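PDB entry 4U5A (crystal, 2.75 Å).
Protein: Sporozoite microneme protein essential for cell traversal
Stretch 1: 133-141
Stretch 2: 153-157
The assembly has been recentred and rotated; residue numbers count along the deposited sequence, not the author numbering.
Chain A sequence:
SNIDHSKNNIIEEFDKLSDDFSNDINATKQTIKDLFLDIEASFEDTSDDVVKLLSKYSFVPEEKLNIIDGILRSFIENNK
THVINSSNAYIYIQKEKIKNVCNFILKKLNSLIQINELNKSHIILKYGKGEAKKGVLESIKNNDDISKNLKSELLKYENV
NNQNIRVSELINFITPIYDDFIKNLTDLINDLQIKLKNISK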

# COMPACT_ATOMS: atom_id res chain seq x y z
N LYS A 133 -3.95 -8.61 -22.30
CA LYS A 133 -3.92 -7.95 -21.00
C LYS A 133 -5.27 -7.27 -20.78
O LYS A 133 -5.69 -7.07 -19.64
CB LYS A 133 -2.79 -6.94 -20.94
N LYS A 134 -5.93 -6.95 -21.88
CA LYS A 134 -7.27 -6.38 -21.84
C LYS A 134 -8.29 -7.53 -21.74
O LYS A 134 -9.46 -7.39 -22.10
CB LYS A 134 -7.53 -5.50 -23.06
CG LYS A 134 -8.74 -4.58 -22.95
CD LYS A 134 -8.78 -3.58 -24.09
CE LYS A 134 -10.02 -2.71 -24.01
NZ LYS A 134 -10.02 -1.62 -25.03
N GLY A 135 -7.81 -8.68 -21.26
CA GLY A 135 -8.68 -9.75 -20.80
C GLY A 135 -9.08 -9.43 -19.37
O GLY A 135 -9.33 -10.32 -18.56
N VAL A 136 -9.13 -8.14 -19.08
CA VAL A 136 -9.61 -7.60 -17.82
C VAL A 136 -11.12 -7.48 -17.98
O VAL A 136 -11.88 -7.50 -17.00
CB VAL A 136 -8.94 -6.23 -17.50
CG1 VAL A 136 -9.82 -5.37 -16.61
CG2 VAL A 136 -7.58 -6.44 -16.86
N LEU A 137 -11.55 -7.41 -19.23
CA LEU A 137 -12.96 -7.38 -19.59
C LEU A 137 -13.72 -8.60 -19.05
O LEU A 137 -14.89 -8.48 -18.69
CB LEU A 137 -13.11 -7.31 -21.11
CG LEU A 137 -12.76 -5.99 -21.80
CD1 LEU A 137 -12.55 -6.18 -23.29
CD2 LEU A 137 -13.85 -4.96 -21.54
N GLU A 138 -13.06 -9.75 -18.99
CA GLU A 138 -13.70 -10.95 -18.47
C GLU A 138 -13.76 -10.91 -16.94
O GLU A 138 -14.72 -11.38 -16.32
CB GLU A 138 -12.98 -12.21 -18.94
CG GLU A 138 -11.63 -12.47 -18.28
CD GLU A 138 -11.01 -13.79 -18.70
OE1 GLU A 138 -11.77 -14.70 -19.10
OE2 GLU A 138 -9.77 -13.92 -18.63
N SER A 139 -12.75 -10.28 -16.34
CA SER A 139 -12.66 -10.19 -14.90
C SER A 139 -13.67 -9.16 -14.42
O SER A 139 -14.25 -9.30 -13.35
CB SER A 139 -11.25 -9.80 -14.46
OG SER A 139 -10.34 -10.87 -14.65
N ILE A 140 -13.88 -8.14 -15.24
CA ILE A 140 -14.88 -7.12 -14.93
C ILE A 140 -16.26 -7.73 -15.14
O ILE A 140 -17.17 -7.49 -14.35
CB ILE A 140 -14.69 -5.86 -15.80
CG1 ILE A 140 -13.47 -5.07 -15.32
CG2 ILE A 140 -15.92 -4.98 -15.75
CD1 ILE A 140 -13.62 -4.53 -13.90
N LYS A 141 -16.41 -8.51 -16.20
CA LYS A 141 -17.68 -9.18 -16.51
C LYS A 141 -18.11 -10.15 -15.42
O LYS A 141 -19.30 -10.33 -15.18
CB LYS A 141 -17.58 -9.91 -17.85
N GLU A 153 -20.72 1.16 -17.40
CA GLU A 153 -19.87 2.22 -17.91
C GLU A 153 -18.49 1.72 -18.36
O GLU A 153 -17.85 2.34 -19.21
CB GLU A 153 -19.72 3.32 -16.86
CG GLU A 153 -21.03 4.04 -16.59
CD GLU A 153 -21.59 4.72 -17.83
OE1 GLU A 153 -20.80 5.23 -18.64
OE2 GLU A 153 -22.82 4.69 -18.02
N LEU A 154 -18.03 0.61 -17.81
CA LEU A 154 -16.70 0.11 -18.14
C LEU A 154 -16.69 -0.79 -19.37
O LEU A 154 -15.74 -0.76 -20.15
CB LEU A 154 -16.09 -0.65 -16.95
CG LEU A 154 -15.72 0.19 -15.73
CD1 LEU A 154 -14.98 -0.65 -14.70
CD2 LEU A 154 -14.90 1.40 -16.13
N LEU A 155 -17.75 -1.59 -19.55
CA LEU A 155 -17.75 -2.55 -20.65
C LEU A 155 -17.92 -1.88 -22.01
O LEU A 155 -17.84 -2.53 -23.05
CB LEU A 155 -18.84 -3.60 -20.44
CG LEU A 155 -18.60 -4.60 -19.30
CD1 LEU A 155 -19.75 -5.58 -19.18
CD2 LEU A 155 -17.28 -5.33 -19.49
N LYS A 156 -18.14 -0.57 -21.99
CA LYS A 156 -18.25 0.20 -23.23
C LYS A 156 -16.86 0.41 -23.85
O LYS A 156 -16.75 0.82 -25.01
CB LYS A 156 -18.95 1.54 -22.97
CG LYS A 156 -18.10 2.61 -22.29
CD LYS A 156 -18.90 3.90 -22.06
CE LYS A 156 -18.11 4.94 -21.26
NZ LYS A 156 -17.78 4.48 -19.88
N TYR A 157 -15.80 0.14 -23.09
CA TYR A 157 -14.44 0.27 -23.61
C TYR A 157 -14.02 -0.99 -24.38
O TYR A 157 -14.70 -2.01 -24.33
CB TYR A 157 -13.44 0.55 -22.49
CG TYR A 157 -13.63 1.88 -21.79
CD1 TYR A 157 -13.38 3.07 -22.45
CD2 TYR A 157 -14.03 1.94 -20.46
CE1 TYR A 157 -13.54 4.29 -21.82
CE2 TYR A 157 -14.19 3.16 -19.81
CZ TYR A 157 -13.95 4.33 -20.50
OH TYR A 157 -14.10 5.55 -19.88

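Four aliphatic side chains make the centre of this contact. Ile 140, its CA-to-CB bond directed toward stretch 2, meets two leucines with different branches: its CD1 lies 4.2 Å from CD1 of Leu 154, and its CG2 lies 4.0 Å from CD2 of Leu 155. That same Leu 155 CD2 is also 4.0 Å from CD2 of Leu 137, so one methyl bridges residues three apart on stretch 1. These separations are ordinary for methyl groups in van der Waals contact. Leu 137 and Leu 155 both leave their backbones sideways, yet the ends of their side chains come nearer; each has chi1 m and chi2 t.

The backbones stay farther apart, with the closest CA pair, Leu 137 CA and Leu 155 CA, at 6.9 Å. Within stretch 1, i to i+4 helical bonds join Ile 140 N to Val 136 O at 2.7 Å and Lys 141 N to Leu 137 O at 2.9 Å.

At the polar edge, Leu 137 CD2 lies 4.1 Å from Tyr 157 O, while the extended Lys 134 side chain, all four chi angles t, brings Lys 134 NZ within 4.1 Å of Tyr 157 C. No hydrogen bond or salt bridge crosses the interface, which buries 285 Å² in total and rests on apolar packing.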